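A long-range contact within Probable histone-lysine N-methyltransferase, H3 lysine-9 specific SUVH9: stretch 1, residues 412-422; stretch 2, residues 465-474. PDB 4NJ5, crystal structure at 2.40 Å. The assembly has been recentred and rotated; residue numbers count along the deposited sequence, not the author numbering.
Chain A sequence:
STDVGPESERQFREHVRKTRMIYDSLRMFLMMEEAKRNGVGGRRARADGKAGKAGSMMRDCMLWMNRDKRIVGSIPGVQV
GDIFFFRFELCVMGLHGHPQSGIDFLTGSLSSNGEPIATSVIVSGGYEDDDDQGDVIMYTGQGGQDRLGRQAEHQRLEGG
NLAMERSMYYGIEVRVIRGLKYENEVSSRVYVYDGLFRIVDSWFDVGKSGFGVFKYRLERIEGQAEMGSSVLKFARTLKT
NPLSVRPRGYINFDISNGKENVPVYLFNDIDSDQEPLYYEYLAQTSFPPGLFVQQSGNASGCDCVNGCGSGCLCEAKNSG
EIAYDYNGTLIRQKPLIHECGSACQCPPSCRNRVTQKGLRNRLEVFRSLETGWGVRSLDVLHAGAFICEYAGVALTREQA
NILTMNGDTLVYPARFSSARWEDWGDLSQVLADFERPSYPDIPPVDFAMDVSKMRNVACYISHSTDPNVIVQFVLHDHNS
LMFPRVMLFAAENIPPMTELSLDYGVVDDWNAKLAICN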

# COMPACT_ATOMS: atom_id res chain seq x y z
N TYR A 412 25.20 6.46 -3.86
CA TYR A 412 25.01 7.87 -3.57
C TYR A 412 23.52 8.16 -3.41
O TYR A 412 22.80 8.30 -4.41
CB TYR A 412 25.61 8.74 -4.67
CG TYR A 412 27.12 8.62 -4.77
CD1 TYR A 412 27.95 9.55 -4.15
CD2 TYR A 412 27.71 7.59 -5.48
CE1 TYR A 412 29.33 9.45 -4.24
CE2 TYR A 412 29.09 7.47 -5.57
CZ TYR A 412 29.89 8.41 -4.95
OH TYR A 412 31.26 8.30 -5.04
N PRO A 413 23.05 8.24 -2.16
CA PRO A 413 21.63 8.43 -1.83
C PRO A 413 21.04 9.67 -2.49
O PRO A 413 19.83 9.70 -2.74
CB PRO A 413 21.64 8.58 -0.30
CG PRO A 413 23.06 8.88 0.06
CD PRO A 413 23.89 8.17 -0.95
N ALA A 414 21.87 10.67 -2.77
CA ALA A 414 21.40 11.87 -3.46
C ALA A 414 20.80 11.55 -4.83
O ALA A 414 19.99 12.31 -5.35
CB ALA A 414 22.53 12.86 -3.61
N ARG A 415 21.20 10.41 -5.40
CA ARG A 415 20.78 10.06 -6.75
C ARG A 415 19.45 9.31 -6.80
O ARG A 415 18.89 9.13 -7.88
CB ARG A 415 21.88 9.26 -7.46
CG ARG A 415 23.25 9.88 -7.33
CD ARG A 415 24.17 9.48 -8.47
NE ARG A 415 25.53 9.95 -8.24
CZ ARG A 415 26.63 9.28 -8.58
NH1 ARG A 415 26.52 8.10 -9.17
NH2 ARG A 415 27.83 9.78 -8.32
N PHE A 416 18.96 8.87 -5.64
CA PHE A 416 17.63 8.27 -5.57
C PHE A 416 16.61 9.27 -6.09
O PHE A 416 16.70 10.47 -5.83
CB PHE A 416 17.28 7.87 -4.14
CG PHE A 416 17.92 6.58 -3.68
CD1 PHE A 416 17.67 5.39 -4.33
CD2 PHE A 416 18.76 6.57 -2.57
CE1 PHE A 416 18.26 4.20 -3.90
CE2 PHE A 416 19.35 5.39 -2.13
CZ PHE A 416 19.10 4.21 -2.80
N SER A 417 15.63 8.79 -6.85
CA SER A 417 14.58 9.66 -7.36
C SER A 417 13.21 9.25 -6.85
O SER A 417 12.80 8.10 -6.98
CB SER A 417 14.59 9.68 -8.89
OG SER A 417 13.58 10.54 -9.38
N SER A 418 12.51 10.21 -6.27
CA SER A 418 11.15 9.98 -5.81
C SER A 418 10.19 10.85 -6.61
O SER A 418 9.04 11.04 -6.22
CB SER A 418 11.04 10.30 -4.32
OG SER A 418 11.89 9.47 -3.55
N ALA A 419 10.68 11.39 -7.72
CA ALA A 419 9.96 12.41 -8.48
C ALA A 419 8.66 11.90 -9.07
O ALA A 419 7.76 12.68 -9.37
CB ALA A 419 10.85 12.99 -9.56
N ARG A 420 8.56 10.58 -9.24
CA ARG A 420 7.34 9.97 -9.76
C ARG A 420 6.14 10.22 -8.85
O ARG A 420 5.00 10.32 -9.31
CB ARG A 420 7.55 8.46 -9.97
CG ARG A 420 6.27 7.65 -9.98
CD ARG A 420 6.26 6.62 -11.10
NE ARG A 420 6.16 5.26 -10.59
CZ ARG A 420 5.46 4.30 -11.17
NH1 ARG A 420 5.43 3.08 -10.64
NH2 ARG A 420 4.78 4.54 -12.28
N TRP A 421 6.39 10.34 -7.55
CA TRP A 421 5.32 10.45 -6.57
C TRP A 421 5.29 11.80 -5.88
O TRP A 421 4.86 11.91 -4.74
CB TRP A 421 5.46 9.34 -5.53
CG TRP A 421 5.61 7.98 -6.13
CD1 TRP A 421 6.77 7.38 -6.51
CD2 TRP A 421 4.56 7.06 -6.44
NE1 TRP A 421 6.51 6.13 -7.03
CE2 TRP A 421 5.16 5.91 -7.00
CE3 TRP A 421 3.16 7.09 -6.30
CZ2 TRP A 421 4.42 4.81 -7.41
CZ3 TRP A 421 2.43 5.99 -6.72
CH2 TRP A 421 3.06 4.87 -7.26
N GLU A 422 5.74 12.85 -6.58
CA GLU A 422 5.76 14.17 -5.97
C GLU A 422 4.38 14.79 -5.77
O GLU A 422 4.22 15.74 -5.01
CB GLU A 422 6.71 15.11 -6.73
CG GLU A 422 8.18 14.83 -6.45
CD GLU A 422 9.12 15.77 -7.18
OE1 GLU A 422 8.64 16.68 -7.88
OE2 GLU A 422 10.35 15.59 -7.06
N THR A 465 12.79 2.30 -12.99
CA THR A 465 12.38 3.65 -13.37
C THR A 465 10.94 3.92 -12.93
O THR A 465 10.50 5.06 -12.86
CB THR A 465 12.55 3.91 -14.88
OG1 THR A 465 11.83 2.91 -15.63
CG2 THR A 465 14.01 3.85 -15.27
N ASP A 466 10.21 2.85 -12.61
CA ASP A 466 8.87 2.99 -12.04
C ASP A 466 8.79 2.40 -10.63
O ASP A 466 8.17 1.35 -10.43
CB ASP A 466 7.81 2.37 -12.96
CG ASP A 466 7.63 3.17 -14.24
OD1 ASP A 466 7.13 4.31 -14.17
OD2 ASP A 466 7.98 2.65 -15.32
N PRO A 467 9.39 3.09 -9.66
CA PRO A 467 9.51 2.55 -8.29
C PRO A 467 8.22 2.68 -7.48
O PRO A 467 7.44 3.61 -7.70
CB PRO A 467 10.60 3.43 -7.68
CG PRO A 467 10.42 4.75 -8.36
CD PRO A 467 9.97 4.44 -9.77
N ASN A 468 8.01 1.75 -6.56
CA ASN A 468 6.90 1.84 -5.62
C ASN A 468 7.37 2.25 -4.23
O ASN A 468 6.61 2.19 -3.26
CB ASN A 468 6.12 0.52 -5.56
CG ASN A 468 7.00 -0.69 -5.28
OD1 ASN A 468 8.20 -0.55 -5.00
ND2 ASN A 468 6.41 -1.88 -5.36
N VAL A 469 8.63 2.66 -4.14
CA VAL A 469 9.22 3.09 -2.87
C VAL A 469 9.96 4.41 -3.04
O VAL A 469 10.80 4.55 -3.93
CB VAL A 469 10.20 2.04 -2.31
CG1 VAL A 469 10.84 2.55 -1.03
CG2 VAL A 469 9.48 0.71 -2.07
N ILE A 470 9.65 5.38 -2.19
CA ILE A 470 10.34 6.66 -2.22
C ILE A 470 11.33 6.81 -1.08
O ILE A 470 11.27 6.08 -0.08
CB ILE A 470 9.36 7.86 -2.17
CG1 ILE A 470 8.62 7.88 -0.83
CG2 ILE A 470 8.40 7.82 -3.35
CD1 ILE A 470 7.86 9.17 -0.58
N VAL A 471 12.22 7.78 -1.23
CA VAL A 471 13.27 8.04 -0.26
C VAL A 471 13.01 9.37 0.45
O VAL A 471 12.59 10.35 -0.17
CB VAL A 471 14.65 8.09 -0.96
CG1 VAL A 471 15.74 8.51 0.02
CG2 VAL A 471 14.97 6.74 -1.58
N GLN A 472 13.26 9.39 1.76
CA GLN A 472 13.25 10.63 2.54
C GLN A 472 14.48 10.69 3.43
O GLN A 472 14.86 9.69 4.04
CB GLN A 472 11.99 10.73 3.40
CG GLN A 472 10.68 10.87 2.62
CD GLN A 472 10.48 12.26 2.05
OE1 GLN A 472 9.82 13.11 2.66
NE2 GLN A 472 11.04 12.50 0.86
N PHE A 473 15.10 11.86 3.50
CA PHE A 473 16.23 12.06 4.41
C PHE A 473 15.73 12.49 5.80
O PHE A 473 15.03 13.50 5.93
CB PHE A 473 17.23 13.07 3.84
CG PHE A 473 17.91 12.59 2.58
CD1 PHE A 473 18.71 11.45 2.59
CD2 PHE A 473 17.76 13.28 1.39
CE1 PHE A 473 19.33 11.01 1.44
CE2 PHE A 473 18.39 12.84 0.23
CZ PHE A 473 19.18 11.71 0.25
N VAL A 474 16.12 11.72 6.80
CA VAL A 474 15.67 11.89 8.14
C VAL A 474 16.75 12.04 9.19
O VAL A 474 17.74 11.39 9.18
CB VAL A 474 14.71 10.77 8.54
CG1 VAL A 474 14.34 10.87 9.98
CG2 VAL A 474 13.50 10.79 7.67
O HOH W 1 12.84 5.64 -5.54

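The first rule of this contact is that strand backbone groups can be satisfied by a side chain and a water: Ser-418 takes the amide of Val-471, and a water the carbonyl of Val-469. The amide N of Val-471 donates to OG of Ser-418 at 2.9 Å, and at 174° the N-H points almost straight at the oxygen. The m rotamer of Ser-418, on a CA-to-CB bond directed toward the strand, puts the hydroxyl there, where Ser-418 and Ile-470 bring their CA atoms within 5.0 Å. One residue earlier on each side, a water fills the gap between two carbonyls, donating to O of Ser-417 at 2.9 Å and to O of Val-469 at 2.8 Å, so both of its hydrogens are spent on backbone acceptors.

Trp-421 meets the loop before the strand. Its NE1 donates to O of Pro-467 at 2.8 Å, with a bent angle of 141°; the acceptor lies at the ring edge, near its plane, so a buried indole satisfies its polar atom while CD1 packs 3.6 Å from CG2 of Ile-470.

Arg-420 offers a different lesson. NH2 lies 3.0 Å from OD1 of Asp-466, a salt bridge, but the oxygen sits over one face of the guanidinium and no N-H points at it. The attraction is therefore one of charge alone, and OD1 finds its hydrogen bond elsewhere in the structure.

Farther along, the contact becomes apolar. CB of Phe-416 meets CG2 of Val-471 at 3.6 Å, and CB of Pro-413 meets CE1 of Phe-473 at 3.8 Å. The 3-10 turn has its own bond here: O of Pro-413 accepts from N of Phe-416 at 3.1 Å, while the edge of the Phe-473 ring comes up beside that same carbonyl.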